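Local coordinates for Di-haem cytochrome c peroxidase family protein (PDB 6NX0) that carries two covalently bound c-type hemes and probably acts as a diheme peroxidase, passing electrons between the hemes, at residues S150-S156 and P209-N213; P144-Q148 and R157-P161; A123-D127 and A160-L164. All coordinates share one frame; numbering follows the deposited sequence.

Contact 1: S150-S156 and P209-N213; sequences SRPGHFS and PDEMN. With HEC (heme c), chain B.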
loop_
_atom_site.group_PDB
_atom_site.type_symbol
_atom_site.label_atom_id
_atom_site.label_comp_id
_atom_site.label_asym_id
_atom_site.label_seq_id
_atom_site.Cartn_x
_atom_site.Cartn_y
_atom_site.Cartn_z
ATOM N N SER A 150 4.300 -13.015 14.538
ATOM C CA SER A 150 3.825 -14.247 15.151
ATOM C C SER A 150 4.303 -14.447 16.581
ATOM O O SER A 150 3.817 -15.382 17.235
ATOM C CB SER A 150 4.286 -15.449 14.325
ATOM O OG SER A 150 5.681 -15.588 14.445
ATOM N N ARG A 151 5.262 -13.654 17.057
ATOM C CA ARG A 151 5.838 -13.768 18.389
ATOM C C ARG A 151 5.759 -12.439 19.127
ATOM O O ARG A 151 5.817 -11.370 18.514
ATOM C CB ARG A 151 7.304 -14.214 18.312
ATOM C CG ARG A 151 7.492 -15.624 17.780
ATOM C CD ARG A 151 8.965 -15.949 17.608
ATOM N NE ARG A 151 9.550 -15.225 16.489
ATOM C CZ ARG A 151 10.819 -15.292 16.121
ATOM N NH1 ARG A 151 11.668 -16.050 16.808
ATOM N NH2 ARG A 151 11.251 -14.609 15.078
ATOM N N PRO A 152 5.669 -12.473 20.452
ATOM C CA PRO A 152 5.813 -11.229 21.212
ATOM C C PRO A 152 7.127 -10.551 20.862
ATOM O O PRO A 152 8.155 -11.202 20.662
ATOM C CB PRO A 152 5.783 -11.694 22.673
ATOM C CG PRO A 152 5.177 -13.058 22.637
ATOM C CD PRO A 152 5.569 -13.647 21.329
ATOM N N GLY A 153 7.091 -9.226 20.779
ATOM C CA GLY A 153 8.306 -8.486 20.554
ATOM C C GLY A 153 8.798 -8.457 19.127
ATOM O O GLY A 153 9.860 -7.885 18.865
ATOM N N HIS A 154 8.076 -9.060 18.194
ATOM C CA HIS A 154 8.433 -9.004 16.787
ATOM C C HIS A 154 7.356 -8.230 16.049
ATOM O O HIS A 154 6.164 -8.494 16.230
ATOM C CB HIS A 154 8.598 -10.407 16.212
ATOM C CG HIS A 154 9.802 -11.101 16.750
ATOM N ND1 HIS A 154 11.009 -11.107 16.091
ATOM C CD2 HIS A 154 10.010 -11.724 17.935
ATOM C CE1 HIS A 154 11.903 -11.751 16.830
ATOM N NE2 HIS A 154 11.318 -12.142 17.945
ATOM N N PHE A 155 7.778 -7.266 15.239
ATOM C CA PHE A 155 6.858 -6.428 14.472
ATOM C C PHE A 155 7.337 -6.292 13.035
ATOM O O PHE A 155 8.530 -6.404 12.741
ATOM C CB PHE A 155 6.731 -5.023 15.096
ATOM C CG PHE A 155 6.283 -5.042 16.532
ATOM C CD1 PHE A 155 7.205 -5.153 17.550
ATOM C CD2 PHE A 155 4.943 -4.956 16.860
ATOM C CE1 PHE A 155 6.799 -5.181 18.864
ATOM C CE2 PHE A 155 4.531 -4.982 18.175
ATOM C CZ PHE A 155 5.468 -5.116 19.182
ATOM N N SER A 156 6.374 -6.070 12.146
ATOM C CA SER A 156 6.661 -5.699 10.768
ATOM C C SER A 156 7.607 -4.504 10.721
ATOM O O SER A 156 7.634 -3.676 11.629
ATOM C CB SER A 156 5.346 -5.353 10.046
ATOM O OG SER A 156 4.521 -6.499 9.916
ATOM N N PRO A 209 11.084 -13.508 9.685
ATOM C CA PRO A 209 11.001 -13.851 11.111
ATOM C C PRO A 209 10.211 -12.843 11.930
ATOM O O PRO A 209 9.781 -13.189 13.038
ATOM C CB PRO A 209 12.467 -13.910 11.573
ATOM C CG PRO A 209 13.259 -13.372 10.465
ATOM C CD PRO A 209 12.470 -13.421 9.209
ATOM N N ASP A 210 10.033 -11.618 11.441
ATOM C CA ASP A 210 9.266 -10.594 12.146
ATOM C C ASP A 210 7.787 -10.644 11.788
ATOM O O ASP A 210 6.991 -9.921 12.394
ATOM C CB ASP A 210 9.828 -9.202 11.835
ATOM C CG ASP A 210 11.217 -8.968 12.456
ATOM O OD1 ASP A 210 11.485 -9.538 13.527
ATOM O OD2 ASP A 210 12.015 -8.229 11.851
ATOM N N GLU A 211 7.401 -11.505 10.840
ATOM C CA GLU A 211 6.004 -11.673 10.462
ATOM C C GLU A 211 5.566 -13.115 10.726
ATOM O O GLU A 211 5.460 -13.497 11.888
ATOM C CB GLU A 211 5.786 -11.225 9.011
ATOM C CG GLU A 211 6.176 -9.715 8.882
ATOM C CD GLU A 211 5.719 -9.047 7.592
ATOM O OE1 GLU A 211 5.536 -9.731 6.586
ATOM O OE2 GLU A 211 5.545 -7.810 7.564
ATOM N N MET A 212 5.323 -13.945 9.702
ATOM C CA MET A 212 4.804 -15.280 9.979
ATOM C C MET A 212 5.882 -16.274 10.395
ATOM O O MET A 212 5.543 -17.292 10.993
ATOM C CB MET A 212 4.044 -15.805 8.767
ATOM C CG MET A 212 2.955 -14.832 8.307
ATOM S SD MET A 212 2.006 -15.295 6.863
ATOM C CE MET A 212 0.838 -16.469 7.566
ATOM N N ASN A 213 7.157 -16.012 10.084
ATOM C CA ASN A 213 8.294 -16.721 10.694
ATOM C C ASN A 213 8.345 -18.218 10.378
ATOM O O ASN A 213 8.829 -19.026 11.180
ATOM C CB ASN A 213 8.274 -16.512 12.204
ATOM C CG ASN A 213 9.500 -17.034 12.883
ATOM O OD1 ASN A 213 10.616 -16.889 12.399
ATOM N ND2 ASN A 213 9.289 -17.645 14.045
HETATM FE FE HEC B . 0.728 -8.653 4.093
HETATM C CHA HEC B . 1.875 -5.947 2.258
HETATM C CHB HEC B . -0.538 -10.022 1.255
HETATM C CHC HEC B . 0.462 -11.704 5.657
HETATM C CHD HEC B . 2.153 -7.361 6.951
HETATM N NA HEC B . 0.604 -8.044 2.160
HETATM C C1A HEC B . 1.165 -6.916 1.598
HETATM C C2A HEC B . 0.830 -6.886 0.201
HETATM C C3A HEC B . 0.068 -7.961 -0.047
HETATM C C4A HEC B . -0.007 -8.758 1.151
HETATM C CMA HEC B . -0.454 -8.419 -1.404
HETATM C CAA HEC B . 1.283 -5.803 -0.796
HETATM C CBA HEC B . 0.206 -4.743 -0.947
HETATM C CGA HEC B . 0.638 -3.568 -1.784
HETATM O O1A HEC B . -0.272 -2.741 -2.086
HETATM O O2A HEC B . 1.874 -3.389 -2.014
HETATM N NB HEC B . 0.115 -10.517 3.574
HETATM C C1B HEC B . -0.358 -10.871 2.318
HETATM C C2B HEC B . -0.682 -12.272 2.346
HETATM C C3B HEC B . -0.312 -12.773 3.529
HETATM C C4B HEC B . 0.158 -11.667 4.329
HETATM C CMB HEC B . -1.276 -13.034 1.158
HETATM C CAB HEC B . -0.467 -14.211 4.065
HETATM C CBB HEC B . 0.462 -15.161 3.270
HETATM N NC HEC B . 1.192 -9.375 5.940
HETATM C C1C HEC B . 0.947 -10.666 6.391
HETATM C C2C HEC B . 1.124 -10.649 7.826
HETATM C C3C HEC B . 1.559 -9.448 8.217
HETATM C C4C HEC B . 1.641 -8.631 7.023
HETATM C CMC HEC B . 0.741 -11.819 8.747
HETATM C CAC HEC B . 1.553 -8.879 9.646
HETATM C CBC HEC B . 2.609 -9.555 10.531
HETATM N ND HEC B . 1.756 -6.956 4.522
HETATM C C1D HEC B . 2.235 -6.614 5.802
HETATM C C2D HEC B . 2.986 -5.391 5.686
HETATM C C3D HEC B . 2.959 -4.998 4.253
HETATM C C4D HEC B . 2.176 -6.001 3.584
HETATM C CMD HEC B . 3.765 -4.721 6.802
HETATM C CAD HEC B . 3.657 -3.787 3.608
HETATM C CBD HEC B . 5.134 -4.106 3.576
HETATM C CGD HEC B . 5.923 -3.210 2.638
HETATM O O1D HEC B . 5.315 -2.310 2.020
HETATM O O2D HEC B . 7.173 -3.396 2.616
HETATM O O HOH W 1 7.652 -13.641 14.863
HETATM O O HOH W 2 2.772 -9.252 3.589
#

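Contact 2: P144-Q148 and R157-P161; sequences PRVPQ and RRNAP. With HEC (heme c), chain B.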
loop_
_atom_site.group_PDB
_atom_site.type_symbol
_atom_site.label_atom_id
_atom_site.label_comp_id
_atom_site.label_asym_id
_atom_site.label_seq_id
_atom_site.Cartn_x
_atom_site.Cartn_y
_atom_site.Cartn_z
ATOM N N PRO A 144 5.000 0.267 18.393
ATOM C CA PRO A 144 5.426 0.771 17.081
ATOM C C PRO A 144 4.316 1.201 16.139
ATOM O O PRO A 144 4.613 1.872 15.138
ATOM C CB PRO A 144 6.191 -0.416 16.487
ATOM C CG PRO A 144 5.692 -1.578 17.177
ATOM C CD PRO A 144 5.325 -1.154 18.564
ATOM N N ARG A 145 3.063 0.821 16.394
ATOM C CA ARG A 145 1.936 1.193 15.540
ATOM C C ARG A 145 2.063 0.627 14.126
ATOM O O ARG A 145 1.586 1.210 13.153
ATOM C CB ARG A 145 1.763 2.716 15.507
ATOM C CG ARG A 145 1.698 3.305 16.918
ATOM C CD ARG A 145 1.362 4.798 16.913
ATOM N NE ARG A 145 2.325 5.630 16.179
ATOM C CZ ARG A 145 3.460 6.104 16.694
ATOM N NH1 ARG A 145 3.808 5.828 17.944
ATOM N NH2 ARG A 145 4.256 6.870 15.963
ATOM N N VAL A 146 2.712 -0.526 14.022
ATOM C CA VAL A 146 2.694 -1.358 12.825
ATOM C C VAL A 146 2.415 -2.779 13.290
ATOM O O VAL A 146 2.518 -3.062 14.491
ATOM C CB VAL A 146 4.017 -1.267 12.033
ATOM C CG1 VAL A 146 4.311 0.151 11.651
ATOM C CG2 VAL A 146 5.170 -1.853 12.825
ATOM N N PRO A 147 2.051 -3.688 12.386
ATOM C CA PRO A 147 1.590 -5.016 12.823
ATOM C C PRO A 147 2.621 -5.765 13.640
ATOM O O PRO A 147 3.811 -5.799 13.306
ATOM C CB PRO A 147 1.296 -5.741 11.512
ATOM C CG PRO A 147 0.911 -4.630 10.561
ATOM C CD PRO A 147 1.797 -3.469 10.947
ATOM N N GLN A 148 2.130 -6.426 14.682
ATOM C CA GLN A 148 2.910 -7.439 15.391
ATOM C C GLN A 148 2.934 -8.744 14.604
ATOM O O GLN A 148 1.928 -9.166 14.023
ATOM C CB GLN A 148 2.321 -7.685 16.780
ATOM C CG GLN A 148 3.135 -8.637 17.654
ATOM C CD GLN A 148 2.481 -8.908 18.991
ATOM O OE1 GLN A 148 1.622 -8.149 19.453
ATOM N NE2 GLN A 148 2.880 -10.002 19.620
ATOM N N ARG A 157 8.358 -4.389 9.614
ATOM C CA ARG A 157 9.253 -3.247 9.422
ATOM C C ARG A 157 8.515 -2.020 8.898
ATOM O O ARG A 157 9.052 -0.903 8.995
ATOM C CB ARG A 157 10.382 -3.615 8.459
ATOM C CG ARG A 157 11.362 -4.639 9.060
ATOM C CD ARG A 157 12.421 -5.134 8.058
ATOM N NE ARG A 157 11.899 -5.416 6.717
ATOM C CZ ARG A 157 11.462 -6.600 6.283
ATOM N NH1 ARG A 157 11.032 -6.731 5.032
ATOM N NH2 ARG A 157 11.439 -7.649 7.091
ATOM N N ARG A 158 7.305 -2.211 8.372
ATOM C CA ARG A 158 6.461 -1.165 7.836
ATOM C C ARG A 158 5.030 -1.424 8.276
ATOM O O ARG A 158 4.694 -2.506 8.753
ATOM C CB ARG A 158 6.516 -1.102 6.301
ATOM C CG ARG A 158 7.876 -0.711 5.745
ATOM C CD ARG A 158 7.868 -0.517 4.214
ATOM N NE ARG A 158 9.174 -0.096 3.727
ATOM C CZ ARG A 158 9.788 -0.633 2.681
ATOM N NH1 ARG A 158 9.188 -1.582 1.954
ATOM N NH2 ARG A 158 11.002 -0.194 2.351
ATOM N N ASN A 159 4.184 -0.422 8.064
ATOM C CA ASN A 159 2.751 -0.587 8.240
ATOM C C ASN A 159 2.190 -1.415 7.095
ATOM O O ASN A 159 2.749 -1.447 5.990
ATOM C CB ASN A 159 2.066 0.783 8.284
ATOM C CG ASN A 159 0.655 0.720 8.828
ATOM O OD1 ASN A 159 0.273 -0.214 9.537
ATOM N ND2 ASN A 159 -0.125 1.759 8.532
ATOM N N ALA A 160 1.086 -2.108 7.361
ATOM C CA ALA A 160 0.449 -2.884 6.303
ATOM C C ALA A 160 -0.713 -2.119 5.694
ATOM O O ALA A 160 -1.493 -1.483 6.431
ATOM C CB ALA A 160 -0.081 -4.212 6.832
ATOM N N PRO A 161 -0.855 -2.200 4.373
ATOM C CA PRO A 161 -1.989 -1.564 3.698
ATOM C C PRO A 161 -3.218 -2.458 3.652
ATOM O O PRO A 161 -3.164 -3.673 3.847
ATOM C CB PRO A 161 -1.442 -1.346 2.287
ATOM C CG PRO A 161 -0.630 -2.584 2.063
ATOM C CD PRO A 161 0.068 -2.819 3.402
HETATM FE FE HEC B . 0.728 -8.653 4.093
HETATM C CHA HEC B . 1.875 -5.947 2.258
HETATM C CHB HEC B . -0.538 -10.022 1.255
HETATM C CHC HEC B . 0.462 -11.704 5.657
HETATM C CHD HEC B . 2.153 -7.361 6.951
HETATM N NA HEC B . 0.604 -8.044 2.160
HETATM C C1A HEC B . 1.165 -6.916 1.598
HETATM C C2A HEC B . 0.830 -6.886 0.201
HETATM C C3A HEC B . 0.068 -7.961 -0.047
HETATM C C4A HEC B . -0.007 -8.758 1.151
HETATM C CMA HEC B . -0.454 -8.419 -1.404
HETATM C CAA HEC B . 1.283 -5.803 -0.796
HETATM C CBA HEC B . 0.206 -4.743 -0.947
HETATM C CGA HEC B . 0.638 -3.568 -1.784
HETATM O O1A HEC B . -0.272 -2.741 -2.086
HETATM O O2A HEC B . 1.874 -3.389 -2.014
HETATM N NB HEC B . 0.115 -10.517 3.574
HETATM C C1B HEC B . -0.358 -10.871 2.318
HETATM C C2B HEC B . -0.682 -12.272 2.346
HETATM C C3B HEC B . -0.312 -12.773 3.529
HETATM C C4B HEC B . 0.158 -11.667 4.329
HETATM C CMB HEC B . -1.276 -13.034 1.158
HETATM C CAB HEC B . -0.467 -14.211 4.065
HETATM C CBB HEC B . 0.462 -15.161 3.270
HETATM N NC HEC B . 1.192 -9.375 5.940
HETATM C C1C HEC B . 0.947 -10.666 6.391
HETATM C C2C HEC B . 1.124 -10.649 7.826
HETATM C C3C HEC B . 1.559 -9.448 8.217
HETATM C C4C HEC B . 1.641 -8.631 7.023
HETATM C CMC HEC B . 0.741 -11.819 8.747
HETATM C CAC HEC B . 1.553 -8.879 9.646
HETATM C CBC HEC B . 2.609 -9.555 10.531
HETATM N ND HEC B . 1.756 -6.956 4.522
HETATM C C1D HEC B . 2.235 -6.614 5.802
HETATM C C2D HEC B . 2.986 -5.391 5.686
HETATM C C3D HEC B . 2.959 -4.998 4.253
HETATM C C4D HEC B . 2.176 -6.001 3.584
HETATM C CMD HEC B . 3.765 -4.721 6.802
HETATM C CAD HEC B . 3.657 -3.787 3.608
HETATM C CBD HEC B . 5.134 -4.106 3.576
HETATM C CGD HEC B . 5.923 -3.210 2.638
HETATM O O1D HEC B . 5.315 -2.310 2.020
HETATM O O2D HEC B . 7.173 -3.396 2.616
HETATM O O HOH W 2 2.772 -9.252 3.589
#

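Contact 3: A123-D127 and A160-L164; sequences ASCHD and APSLL. With HEC (heme c), chain B.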
loop_
_atom_site.group_PDB
_atom_site.type_symbol
_atom_site.label_atom_id
_atom_site.label_comp_id
_atom_site.label_asym_id
_atom_site.label_seq_id
_atom_site.Cartn_x
_atom_site.Cartn_y
_atom_site.Cartn_z
ATOM N N ALA A 123 -4.855 -12.949 7.514
ATOM C CA ALA A 123 -5.881 -12.084 8.072
ATOM C C ALA A 123 -5.471 -11.433 9.389
ATOM O O ALA A 123 -6.090 -10.429 9.777
ATOM C CB ALA A 123 -7.160 -12.890 8.268
ATOM N N SER A 124 -4.454 -11.976 10.083
ATOM C CA SER A 124 -3.937 -11.389 11.315
ATOM C C SER A 124 -3.341 -10.006 11.116
ATOM O O SER A 124 -3.187 -9.263 12.097
ATOM C CB SER A 124 -2.868 -12.298 11.929
ATOM O OG SER A 124 -3.399 -13.582 12.208
ATOM N N CYS A 125 -2.998 -9.640 9.883
ATOM C CA CYS A 125 -2.528 -8.301 9.552
ATOM C C CYS A 125 -3.346 -7.626 8.467
ATOM O O CYS A 125 -3.013 -6.504 8.071
ATOM C CB CYS A 125 -1.066 -8.357 9.118
ATOM S SG CYS A 125 -0.023 -8.970 10.450
ATOM N N HIS A 126 -4.376 -8.278 7.970
ATOM C CA HIS A 126 -5.218 -7.814 6.868
ATOM C C HIS A 126 -6.633 -8.277 7.236
ATOM O O HIS A 126 -7.114 -9.286 6.735
ATOM C CB HIS A 126 -4.759 -8.397 5.530
ATOM C CG HIS A 126 -3.363 -8.014 5.138
ATOM N ND1 HIS A 126 -3.039 -6.745 4.709
ATOM C CD2 HIS A 126 -2.217 -8.730 5.098
ATOM C CE1 HIS A 126 -1.752 -6.700 4.412
ATOM N NE2 HIS A 126 -1.231 -7.893 4.639
ATOM N N ASP A 127 -7.278 -7.526 8.124
ATOM C CA ASP A 127 -8.527 -7.929 8.748
ATOM C C ASP A 127 -9.673 -7.763 7.764
ATOM O O ASP A 127 -9.926 -6.641 7.311
ATOM C CB ASP A 127 -8.736 -7.055 9.991
ATOM C CG ASP A 127 -9.986 -7.389 10.768
ATOM O OD1 ASP A 127 -10.789 -8.250 10.339
ATOM O OD2 ASP A 127 -10.145 -6.774 11.841
ATOM N N ALA A 160 1.086 -2.108 7.361
ATOM C CA ALA A 160 0.449 -2.884 6.303
ATOM C C ALA A 160 -0.713 -2.119 5.694
ATOM O O ALA A 160 -1.493 -1.483 6.431
ATOM C CB ALA A 160 -0.081 -4.212 6.832
ATOM N N PRO A 161 -0.855 -2.200 4.373
ATOM C CA PRO A 161 -1.989 -1.564 3.698
ATOM C C PRO A 161 -3.218 -2.458 3.652
ATOM O O PRO A 161 -3.164 -3.673 3.847
ATOM C CB PRO A 161 -1.442 -1.346 2.287
ATOM C CG PRO A 161 -0.630 -2.584 2.063
ATOM C CD PRO A 161 0.068 -2.819 3.402
ATOM N N SER A 162 -4.340 -1.816 3.352
ATOM C CA SER A 162 -5.500 -2.528 2.852
ATOM C C SER A 162 -5.165 -3.292 1.573
ATOM O O SER A 162 -4.473 -2.789 0.685
ATOM C CB SER A 162 -6.617 -1.518 2.579
ATOM O OG SER A 162 -7.683 -2.067 1.816
ATOM N N LEU A 163 -5.679 -4.514 1.466
ATOM C CA LEU A 163 -5.547 -5.275 0.226
ATOM C C LEU A 163 -6.728 -5.142 -0.717
ATOM O O LEU A 163 -6.659 -5.664 -1.830
ATOM C CB LEU A 163 -5.317 -6.756 0.521
ATOM C CG LEU A 163 -4.142 -7.072 1.443
ATOM C CD1 LEU A 163 -3.944 -8.586 1.576
ATOM C CD2 LEU A 163 -2.876 -6.429 0.949
ATOM N N LEU A 164 -7.799 -4.449 -0.343
ATOM C CA LEU A 164 -8.797 -4.166 -1.363
ATOM C C LEU A 164 -8.152 -3.319 -2.449
ATOM O O LEU A 164 -7.294 -2.467 -2.174
ATOM C CB LEU A 164 -10.019 -3.464 -0.767
ATOM C CG LEU A 164 -10.843 -4.287 0.236
ATOM C CD1 LEU A 164 -12.003 -3.441 0.701
ATOM C CD2 LEU A 164 -11.335 -5.605 -0.336
HETATM FE FE HEC B . 0.728 -8.653 4.093
HETATM C CHA HEC B . 1.875 -5.947 2.258
HETATM C CHB HEC B . -0.538 -10.022 1.255
HETATM C CHC HEC B . 0.462 -11.704 5.657
HETATM C CHD HEC B . 2.153 -7.361 6.951
HETATM N NA HEC B . 0.604 -8.044 2.160
HETATM C C1A HEC B . 1.165 -6.916 1.598
HETATM C C2A HEC B . 0.830 -6.886 0.201
HETATM C C3A HEC B . 0.068 -7.961 -0.047
HETATM C C4A HEC B . -0.007 -8.758 1.151
HETATM C CMA HEC B . -0.454 -8.419 -1.404
HETATM C CAA HEC B . 1.283 -5.803 -0.796
HETATM C CBA HEC B . 0.206 -4.743 -0.947
HETATM C CGA HEC B . 0.638 -3.568 -1.784
HETATM O O1A HEC B . -0.272 -2.741 -2.086
HETATM O O2A HEC B . 1.874 -3.389 -2.014
HETATM N NB HEC B . 0.115 -10.517 3.574
HETATM C C1B HEC B . -0.358 -10.871 2.318
HETATM C C2B HEC B . -0.682 -12.272 2.346
HETATM C C3B HEC B . -0.312 -12.773 3.529
HETATM C C4B HEC B . 0.158 -11.667 4.329
HETATM C CMB HEC B . -1.276 -13.034 1.158
HETATM C CAB HEC B . -0.467 -14.211 4.065
HETATM C CBB HEC B . 0.462 -15.161 3.270
HETATM N NC HEC B . 1.192 -9.375 5.940
HETATM C C1C HEC B . 0.947 -10.666 6.391
HETATM C C2C HEC B . 1.124 -10.649 7.826
HETATM C C3C HEC B . 1.559 -9.448 8.217
HETATM C C4C HEC B . 1.641 -8.631 7.023
HETATM C CMC HEC B . 0.741 -11.819 8.747
HETATM C CAC HEC B . 1.553 -8.879 9.646
HETATM C CBC HEC B . 2.609 -9.555 10.531
HETATM N ND HEC B . 1.756 -6.956 4.522
HETATM C C1D HEC B . 2.235 -6.614 5.802
HETATM C C2D HEC B . 2.986 -5.391 5.686
HETATM C C3D HEC B . 2.959 -4.998 4.253
HETATM C C4D HEC B . 2.176 -6.001 3.584
HETATM C CMD HEC B . 3.765 -4.721 6.802
HETATM C CAD HEC B . 3.657 -3.787 3.608
HETATM C CBD HEC B . 5.134 -4.106 3.576
HETATM C CGD HEC B . 5.923 -3.210 2.638
HETATM O O1D HEC B . 5.315 -2.310 2.020
HETATM O O2D HEC B . 7.173 -3.396 2.616
HETATM O O HOH W 2 2.772 -9.252 3.589
#

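Contact 1: S150-S156 and P209-N213
Arg-151 reaches over the loop 209-213, which meets its guanidinium over one face and at an edge. From CB, CG lies beside the backbone N (chi1 -66°), CD comes within van der Waals range of Asn-213 ND2, and a bend at chi3 turns the head back toward Pro-209. NE gives its hydrogen to a bridging water that donates to Ser-150 OG and Pro-209 O. CZ lies in the middle of a sandwich: the amide of Asn-213 stacks on one guanidinium face with the planes 11° apart, and the imidazole of His-154 covers the other, its NE2 3.6 Å above the guanidinium plane. At the tip, NH2 donates to Pro-209 O at 2.9 Å, close to the guanidinium plane but well above that of the carbonyl. Glu-116 O in turn bonds both Asn-213 ND2 and Ser-150 OG. His-154 ND1 meets Asp-210 OD1 at 3.0 Å in an almost straight bond (170°). Toward the heme, Ser-156 OG donates to Glu-211 OE2 at 2.9 Å, on the anti side and tilted out of the carboxylate plane, and OE2 lies 3.5 Å from heme CHD. Ser-150 N hydrogen-bonds Glu-211 O. Two irregular loops, one with a type II turn at 151-154, thus join on the water-bearing side of a c-type heme, where Glu-211 stands in the distal pocket of this diheme peroxidase fold.

Contact 2: P144-Q148 and R157-P161
Val-146 turns its side chain onto the backbone of 157-161, while Pro-147 beside it sets its ring against Asn-159 and Ala-160. With CG1 beside its own backbone N (chi1 -57°), the valine lays that methyl 3.6 Å from Asn-159 N, and its CB sits equally close to Arg-158 O. The Pro-147 ring crosses the Asn-159 side chain at about a right angle, CD facing the amide OD1. One atom on, Pro-147 CG touches Ala-160 CB at 3.9 Å. No hydrogen bond spans the two segments, and Arg-158 O, buried here, has no polar partner in the model. Both prolines and the alanine also face the heme: Ala-160 CB rests 3.5 Å from heme C2D, Pro-147 CB approaches the thioether carbon CAC, and Pro-161 CD packs by C3D. Arg-158 points its CB away from 144-148 and runs extended from CG to NE. Its NH1 donates to propionate oxygen O2D at 2.8 Å (146°), with the carboxylate at the edge of the guanidinium. The same guanidinium forms salt bridges to Asp-192 and Asp-345, which probably hold it firmly in place and offset its charge. Asn-159 ND2 is tied weakly to Ser-380 O. The apolar side chains form a wall of a c-type heme pocket running from the thioether at CAC to the propionate that Arg-158 binds, with Asn-159 and Pro-161 on the side facing the second heme.

Contact 3: A123-D127 and A160-L164
A buried contact on the proximal side of the heme brings the heme-binding segment 123-127 against the loop 160-164, with the His-126 ring as its centre. Leu-163 covers one face of that ring: CD1 stands 3.7 Å from the ring centroid and 14° off its normal, a CH-pi contact, and the two side chains cross at about a right angle. The other leucine methyl, CD2, leans on the porphyrin, 3.5 Å from heme C3A. His-126 NE2 binds the iron at 2.2 Å, opposite a water at the same distance. Together with Cys-125, whose SG is bonded to heme CAC, and Cys-122 this forms the CXXCH motif of c-type cytochromes, with the histidine as axial ligand. At the ring edge ND1 makes a weak, bent bond to Pro-161 O (3.2 Å, 127°), and its stronger partner is Phe-132 O. Phe-132 O, with lesser help from Pro-161 O, probably sets the turn of the imidazole about its bond to iron and may make it somewhat more electron-rich. Cys-125 sends SG off beside its backbone N (chi1 -62°), which brings the sulfur to the heme edge, while its carbonyl O meets the methyl of Ala-160. Phe-109 of helix 99-109 packs on both His-126 and Leu-163.

All three contacts surround the same heme. Contact 1 is partly buried, lies farthest from the centre of the chain and is largely polar, with charged groups, an amide and a water joining two loops; contacts 2 and 3 are buried and mostly apolar between their segments, while Arg-158, Cys-125 and His-126 also bind the heme or its iron. Contacts 2 and 3 share Ala-160 and Pro-161, and Pro-147 CB also packs 3.6 Å from Cys-125 SG. Contacts 1 and 2 meet where Ser-156 N approaches Pro-147 O at 2.8 Å, a probable hydrogen bond, and where Phe-155 lies on Pro-144. Contact 2, at the heme edge, thus sits between the other two, which do not touch.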